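Local coordinates for protein glucose-6-phosphate 1-dehydrogenase (Kluyveromyces lactis, PDB 7E6I) that oxidises D-glucose 6-phosphate to 6-phospho-D-glucono-1,5-lactone with NADP(+), probably as the rate-limiting first step of the oxidative pentose phosphate pathway, at residues N211-T225 with K339-R353. Sequence-based numbering, arbitrary orientation.
With BG6 (6-O-phosphono-beta-D-glucopyranose), chain B.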
loop_
_atom_site.group_PDB
_atom_site.type_symbol
_atom_site.label_atom_id
_atom_site.label_comp_id
_atom_site.label_asym_id
_atom_site.label_seq_id
_atom_site.Cartn_x
_atom_site.Cartn_y
_atom_site.Cartn_z
ATOM N N ASN A 211 -13.230 -18.282 -17.287
ATOM C CA ASN A 211 -14.416 -17.860 -16.566
ATOM C C ASN A 211 -14.448 -16.383 -16.224
ATOM O O ASN A 211 -15.493 -15.910 -15.759
ATOM C CB ASN A 211 -14.566 -18.669 -15.267
ATOM C CG ASN A 211 -14.807 -20.150 -15.523
ATOM O OD1 ASN A 211 -15.933 -20.573 -15.794
ATOM N ND2 ASN A 211 -13.750 -20.940 -15.438
ATOM N N ILE A 212 -13.359 -15.641 -16.422
ATOM C CA ILE A 212 -13.305 -14.235 -16.054
ATOM C C ILE A 212 -13.275 -13.391 -17.329
ATOM O O ILE A 212 -12.415 -13.574 -18.198
ATOM C CB ILE A 212 -12.113 -13.939 -15.130
ATOM C CG1 ILE A 212 -12.423 -14.490 -13.741
ATOM C CG2 ILE A 212 -11.797 -12.412 -15.085
ATOM C CD1 ILE A 212 -11.264 -14.380 -12.742
ATOM N N GLN A 213 -14.241 -12.481 -17.424
ATOM C CA GLN A 213 -14.403 -11.531 -18.524
ATOM C C GLN A 213 -13.580 -10.264 -18.322
ATOM O O GLN A 213 -13.142 -9.642 -19.297
ATOM C CB GLN A 213 -15.870 -11.111 -18.600
ATOM C CG GLN A 213 -16.490 -11.211 -19.910
ATOM C CD GLN A 213 -17.978 -10.985 -19.843
ATOM O OE1 GLN A 213 -18.740 -11.909 -20.061
ATOM N NE2 GLN A 213 -18.403 -9.751 -19.555
ATOM N N SER A 214 -13.401 -9.851 -17.069
ATOM C CA SER A 214 -12.960 -8.501 -16.758
ATOM C C SER A 214 -12.472 -8.439 -15.321
ATOM O O SER A 214 -13.178 -8.873 -14.401
ATOM C CB SER A 214 -14.109 -7.521 -16.971
ATOM O OG SER A 214 -13.816 -6.276 -16.395
ATOM N N VAL A 215 -11.287 -7.867 -15.136
ATOM C CA VAL A 215 -10.727 -7.570 -13.829
ATOM C C VAL A 215 -10.523 -6.067 -13.729
ATOM O O VAL A 215 -9.959 -5.455 -14.641
ATOM C CB VAL A 215 -9.399 -8.306 -13.624
ATOM C CG1 VAL A 215 -8.788 -7.935 -12.281
ATOM C CG2 VAL A 215 -9.620 -9.808 -13.781
ATOM N N GLN A 216 -10.945 -5.481 -12.609
ATOM C CA GLN A 216 -10.820 -4.047 -12.350
ATOM C C GLN A 216 -10.298 -3.822 -10.938
ATOM O O GLN A 216 -10.825 -4.411 -9.985
ATOM C CB GLN A 216 -12.171 -3.347 -12.479
ATOM C CG GLN A 216 -12.660 -3.092 -13.889
ATOM C CD GLN A 216 -13.958 -2.298 -13.884
ATOM O OE1 GLN A 216 -13.939 -1.069 -13.749
ATOM N NE2 GLN A 216 -15.089 -2.992 -14.011
ATOM N N VAL A 217 -9.279 -2.974 -10.802
ATOM C CA VAL A 217 -8.862 -2.425 -9.510
ATOM C C VAL A 217 -9.155 -0.930 -9.538
ATOM O O VAL A 217 -8.726 -0.235 -10.459
ATOM C CB VAL A 217 -7.369 -2.686 -9.223
ATOM C CG1 VAL A 217 -7.019 -2.200 -7.841
ATOM C CG2 VAL A 217 -7.047 -4.158 -9.352
ATOM N N VAL A 218 -9.886 -0.436 -8.542
ATOM C CA VAL A 218 -10.520 0.876 -8.613
ATOM C C VAL A 218 -10.139 1.696 -7.386
ATOM O O VAL A 218 -10.274 1.221 -6.250
ATOM C CB VAL A 218 -12.047 0.757 -8.709
ATOM C CG1 VAL A 218 -12.664 2.133 -8.703
ATOM C CG2 VAL A 218 -12.444 -0.021 -9.980
ATOM N N PHE A 219 -9.673 2.929 -7.621
ATOM C CA PHE A 219 -9.279 3.861 -6.567
ATOM C C PHE A 219 -9.965 5.186 -6.837
ATOM O O PHE A 219 -9.786 5.775 -7.912
ATOM C CB PHE A 219 -7.757 4.036 -6.532
ATOM C CG PHE A 219 -7.256 5.129 -5.607
ATOM C CD1 PHE A 219 -7.240 6.455 -6.010
ATOM C CD2 PHE A 219 -6.723 4.813 -4.368
ATOM C CE1 PHE A 219 -6.736 7.457 -5.171
ATOM C CE2 PHE A 219 -6.221 5.799 -3.537
ATOM C CZ PHE A 219 -6.223 7.122 -3.939
ATOM N N LYS A 220 -10.749 5.649 -5.874
ATOM C CA LYS A 220 -11.459 6.910 -5.998
ATOM C C LYS A 220 -11.221 7.700 -4.730
ATOM O O LYS A 220 -11.349 7.157 -3.625
ATOM C CB LYS A 220 -12.959 6.698 -6.199
ATOM C CG LYS A 220 -13.370 6.278 -7.589
ATOM C CD LYS A 220 -14.839 5.904 -7.594
ATOM C CE LYS A 220 -15.659 6.856 -8.458
ATOM N NZ LYS A 220 -17.097 6.426 -8.548
ATOM N N GLU A 221 -10.869 8.968 -4.889
ATOM C CA GLU A 221 -10.882 9.886 -3.766
ATOM C C GLU A 221 -11.731 11.104 -4.109
ATOM O O GLU A 221 -11.792 11.520 -5.272
ATOM C CB GLU A 221 -9.464 10.323 -3.401
ATOM C CG GLU A 221 -8.824 9.416 -2.371
ATOM C CD GLU A 221 -7.339 9.703 -2.221
ATOM O OE1 GLU A 221 -6.824 10.553 -2.999
ATOM O OE2 GLU A 221 -6.693 9.073 -1.342
ATOM N N PRO A 222 -12.419 11.690 -3.110
ATOM C CA PRO A 222 -13.331 12.811 -3.395
ATOM C C PRO A 222 -12.667 14.182 -3.316
ATOM O O PRO A 222 -13.206 15.172 -3.822
ATOM C CB PRO A 222 -14.407 12.654 -2.314
ATOM C CG PRO A 222 -13.630 12.099 -1.127
ATOM C CD PRO A 222 -12.506 11.250 -1.704
ATOM N N PHE A 223 -11.515 14.273 -2.670
ATOM C CA PHE A 223 -10.817 15.543 -2.580
ATOM C C PHE A 223 -9.790 15.643 -3.700
ATOM O O PHE A 223 -9.522 14.678 -4.420
ATOM C CB PHE A 223 -10.143 15.679 -1.222
ATOM C CG PHE A 223 -9.385 14.457 -0.813
ATOM C CD1 PHE A 223 -8.079 14.250 -1.254
ATOM C CD2 PHE A 223 -9.982 13.495 -0.012
ATOM C CE1 PHE A 223 -7.381 13.103 -0.884
ATOM C CE2 PHE A 223 -9.297 12.358 0.354
ATOM C CZ PHE A 223 -7.992 12.155 -0.081
ATOM N N GLY A 224 -9.197 16.826 -3.834
ATOM C CA GLY A 224 -8.193 17.038 -4.854
ATOM C C GLY A 224 -6.805 17.155 -4.268
ATOM O O GLY A 224 -6.475 16.481 -3.285
ATOM N N THR A 225 -5.986 18.020 -4.864
ATOM C CA THR A 225 -4.627 18.266 -4.400
ATOM C C THR A 225 -4.430 19.701 -3.929
ATOM O O THR A 225 -3.287 20.166 -3.858
ATOM C CB THR A 225 -3.623 17.948 -5.505
ATOM O OG1 THR A 225 -3.881 18.787 -6.641
ATOM C CG2 THR A 225 -3.715 16.462 -5.904
ATOM N N LYS A 339 -8.368 11.367 -8.296
ATOM C CA LYS A 339 -8.660 12.303 -7.226
ATOM C C LYS A 339 -9.779 13.226 -7.683
ATOM O O LYS A 339 -10.041 13.366 -8.880
ATOM C CB LYS A 339 -7.413 13.114 -6.855
ATOM C CG LYS A 339 -6.582 12.492 -5.719
ATOM C CD LYS A 339 -5.082 12.496 -6.012
ATOM C CE LYS A 339 -4.236 12.735 -4.764
ATOM N NZ LYS A 339 -4.420 11.743 -3.673
ATOM N N ALA A 340 -10.458 13.835 -6.711
ATOM C CA ALA A 340 -11.501 14.836 -6.974
ATOM C C ALA A 340 -12.674 14.236 -7.746
ATOM O O ALA A 340 -13.233 14.855 -8.655
ATOM C CB ALA A 340 -10.934 16.060 -7.706
ATOM N N LEU A 341 -13.039 13.015 -7.396
ATOM C CA LEU A 341 -14.235 12.379 -7.913
ATOM C C LEU A 341 -15.344 12.496 -6.860
ATOM O O LEU A 341 -15.216 13.252 -5.887
ATOM C CB LEU A 341 -13.917 10.926 -8.291
ATOM C CG LEU A 341 -12.743 10.743 -9.259
ATOM C CD1 LEU A 341 -12.249 9.291 -9.274
ATOM C CD2 LEU A 341 -13.117 11.201 -10.670
ATOM N N ASN A 342 -16.408 11.712 -7.020
ATOM C CA ASN A 342 -17.621 11.815 -6.219
ATOM C C ASN A 342 -17.592 11.029 -4.910
ATOM O O ASN A 342 -18.546 11.139 -4.132
ATOM C CB ASN A 342 -18.806 11.310 -7.034
ATOM C CG ASN A 342 -18.724 9.814 -7.280
ATOM O OD1 ASN A 342 -17.766 9.325 -7.876
ATOM N ND2 ASN A 342 -19.720 9.083 -6.806
ATOM N N GLU A 343 -16.570 10.214 -4.650
ATOM C CA GLU A 343 -16.579 9.397 -3.438
ATOM C C GLU A 343 -15.179 8.867 -3.184
ATOM O O GLU A 343 -14.316 8.897 -4.061
ATOM C CB GLU A 343 -17.561 8.223 -3.550
ATOM C CG GLU A 343 -17.248 7.333 -4.740
ATOM C CD GLU A 343 -18.171 6.149 -4.872
ATOM O OE1 GLU A 343 -18.682 5.666 -3.839
ATOM O OE2 GLU A 343 -18.382 5.701 -6.022
ATOM N N GLY A 344 -14.971 8.370 -1.965
ATOM C CA GLY A 344 -13.741 7.693 -1.606
ATOM C C GLY A 344 -13.989 6.200 -1.518
ATOM O O GLY A 344 -14.918 5.748 -0.844
ATOM N N LYS A 345 -13.134 5.437 -2.196
ATOM C CA LYS A 345 -13.371 4.016 -2.411
ATOM C C LYS A 345 -12.128 3.353 -2.977
ATOM O O LYS A 345 -11.515 3.874 -3.920
ATOM C CB LYS A 345 -14.524 3.845 -3.396
ATOM C CG LYS A 345 -15.310 2.613 -3.296
ATOM C CD LYS A 345 -16.552 2.770 -4.176
ATOM C CE LYS A 345 -16.255 2.607 -5.654
ATOM N NZ LYS A 345 -17.410 1.953 -6.354
ATOM N N VAL A 346 -11.757 2.195 -2.449
ATOM C CA VAL A 346 -10.835 1.303 -3.134
ATOM C C VAL A 346 -11.524 -0.041 -3.277
ATOM O O VAL A 346 -11.999 -0.611 -2.284
ATOM C CB VAL A 346 -9.492 1.165 -2.400
ATOM C CG1 VAL A 346 -8.667 0.046 -3.045
ATOM C CG2 VAL A 346 -8.719 2.487 -2.447
ATOM N N GLU A 347 -11.545 -0.565 -4.499
ATOM C CA GLU A 347 -12.462 -1.646 -4.813
ATOM C C GLU A 347 -11.882 -2.525 -5.913
ATOM O O GLU A 347 -11.224 -2.032 -6.842
ATOM C CB GLU A 347 -13.809 -1.057 -5.251
ATOM C CG GLU A 347 -14.957 -1.981 -5.169
ATOM C CD GLU A 347 -16.283 -1.245 -5.319
ATOM O OE1 GLU A 347 -16.697 -1.007 -6.487
ATOM O OE2 GLU A 347 -16.900 -0.914 -4.267
ATOM N N ILE A 348 -12.165 -3.827 -5.810
ATOM C CA ILE A 348 -11.837 -4.821 -6.828
ATOM C C ILE A 348 -13.140 -5.315 -7.433
ATOM O O ILE A 348 -14.053 -5.703 -6.702
ATOM C CB ILE A 348 -11.066 -6.012 -6.231
ATOM C CG1 ILE A 348 -9.728 -5.578 -5.644
ATOM C CG2 ILE A 348 -10.926 -7.137 -7.262
ATOM C CD1 ILE A 348 -9.267 -6.537 -4.566
ATOM N N ARG A 349 -13.218 -5.359 -8.757
ATOM C CA ARG A 349 -14.439 -5.819 -9.415
ATOM C C ARG A 349 -14.060 -6.853 -10.457
ATOM O O ARG A 349 -13.256 -6.572 -11.351
ATOM C CB ARG A 349 -15.194 -4.657 -10.063
ATOM C CG ARG A 349 -16.599 -4.990 -10.553
ATOM C CD ARG A 349 -17.278 -3.727 -11.077
ATOM N NE ARG A 349 -17.597 -2.842 -9.966
ATOM C CZ ARG A 349 -18.707 -2.960 -9.248
ATOM N NH1 ARG A 349 -19.603 -3.909 -9.563
ATOM N NH2 ARG A 349 -18.923 -2.141 -8.221
ATOM N N ILE A 350 -14.641 -8.038 -10.353
ATOM C CA ILE A 350 -14.333 -9.127 -11.259
ATOM C C ILE A 350 -15.643 -9.589 -11.876
ATOM O O ILE A 350 -16.583 -9.919 -11.151
ATOM C CB ILE A 350 -13.616 -10.272 -10.530
ATOM C CG1 ILE A 350 -12.196 -9.804 -10.210
ATOM C CG2 ILE A 350 -13.604 -11.510 -11.398
ATOM C CD1 ILE A 350 -11.477 -10.617 -9.227
ATOM N N GLN A 351 -15.728 -9.553 -13.202
ATOM C CA GLN A 351 -16.912 -10.002 -13.917
ATOM C C GLN A 351 -16.636 -11.355 -14.553
ATOM O O GLN A 351 -15.613 -11.534 -15.224
ATOM C CB GLN A 351 -17.341 -9.014 -14.999
ATOM C CG GLN A 351 -18.777 -9.234 -15.377
ATOM C CD GLN A 351 -19.334 -8.190 -16.321
ATOM O OE1 GLN A 351 -18.725 -7.882 -17.328
ATOM N NE2 GLN A 351 -20.507 -7.656 -16.001
ATOM N N PHE A 352 -17.552 -12.295 -14.358
ATOM C CA PHE A 352 -17.373 -13.640 -14.884
ATOM C C PHE A 352 -18.101 -13.818 -16.211
ATOM O O PHE A 352 -18.987 -13.042 -16.575
ATOM C CB PHE A 352 -17.832 -14.664 -13.848
ATOM C CG PHE A 352 -16.991 -14.646 -12.602
ATOM C CD1 PHE A 352 -15.823 -15.398 -12.526
ATOM C CD2 PHE A 352 -17.334 -13.842 -11.524
ATOM C CE1 PHE A 352 -15.029 -15.372 -11.387
ATOM C CE2 PHE A 352 -16.541 -13.815 -10.384
ATOM C CZ PHE A 352 -15.395 -14.580 -10.315
ATOM N N ARG A 353 -17.687 -14.839 -16.953
ATOM C CA ARG A 353 -18.235 -15.075 -18.283
ATOM C C ARG A 353 -19.613 -15.711 -18.206
ATOM O O ARG A 353 -19.955 -16.389 -17.238
ATOM C CB ARG A 353 -17.328 -15.989 -19.091
ATOM C CG ARG A 353 -16.106 -15.330 -19.600
ATOM C CD ARG A 353 -15.335 -16.277 -20.495
ATOM N NE ARG A 353 -13.949 -15.840 -20.597
ATOM C CZ ARG A 353 -13.519 -14.864 -21.395
ATOM N NH1 ARG A 353 -14.374 -14.219 -22.196
ATOM N NH2 ARG A 353 -12.224 -14.540 -21.392
HETATM C C1 BG6 B . -0.478 7.674 -0.651
HETATM C C2 BG6 B . -0.701 8.689 -1.771
HETATM O O1 BG6 B . 0.482 6.739 -0.945
HETATM O O5 BG6 B . -1.755 6.926 -0.406
HETATM C C3 BG6 B . -1.828 9.610 -1.456
HETATM O O2 BG6 B . 0.486 9.452 -2.028
HETATM C C4 BG6 B . -3.096 8.855 -1.232
HETATM O O3 BG6 B . -2.055 10.525 -2.562
HETATM C C5 BG6 B . -2.911 7.809 -0.131
HETATM O O4 BG6 B . -4.129 9.787 -0.888
HETATM C C6 BG6 B . -4.097 6.897 0.026
HETATM O O6 BG6 B . -3.798 5.973 1.056
HETATM P P BG6 B . -5.051 5.420 1.995
HETATM O O1P BG6 B . -6.027 4.910 0.952
HETATM O O2P BG6 B . -5.596 6.570 2.800
HETATM O O3P BG6 B . -4.629 4.322 2.969
HETATM O O HOH W 1 -14.693 -6.108 -14.012
#
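Ile212 lies alongside Phe352, its CG1 3.6 Å from ring atom CE1, while its CD1 meets CG2 of Ile350; the branched and aromatic groups pack as an apolar cluster near this end of the strand pair. Next comes a classic beta bulge, in which Gln213 and Ser214 both face Gln351: Gln213 N bonds well to Gln351 O, Ser214 N only weakly. From Ser214 to Lys220 the strands run antiparallel, the hydrogen-bonded pairs Ser214-Gln351, Gln216-Arg349, Val218-Glu347 and Lys220-Lys345 alternating with non-hydrogen-bonded ones. Val215, Val217 and Phe219 share one face with Ile350, Ile348 and Val346, apolar residues that suit a surface covered partly by helix 236-254; Phe219 CD2 reaches Val346 CG2 at 3.6 Å. The other face is mostly polar, with Val218 among charged and amide side chains. There a water links the hydroxyl of Ser214, NE2 of Gln216 (whose OE1 accepts from Arg336 NE) and the carbonyl of Arg349, and Glu347 OE1 is gripped from opposite faces of its carboxylate by Lys345 NZ and Arg349 NH2. Lys220, CG beside its own backbone N (chi1 -77°) and the chain bent at chi3, crosses Leu341 CD1 and ends in a salt bridge to Glu343, whose OE2 accepts NZ at 2.9 Å on its anti lone pair; Asn342 OD1 takes a second bond at 3.1 Å. A methionine in its place would probably leave the Glu343 carboxylate without this cation and the Asn342 and Glu343 side chains less firmly held. Beyond the strand, Glu221 OE1 receives Lys339 NZ at 2.8 Å on the syn lone pair, OE2 accepts O4 of the bound glucose 6-phosphate at 2.7 Å, and the same NZ donates to the sugar's O3. Carboxylate and ammonium thus hold each other while bonding neighbouring hydroxyls, at the substrate site beside the large mixed sheet of the C-terminal domain of glucose-6-phosphate dehydrogenases.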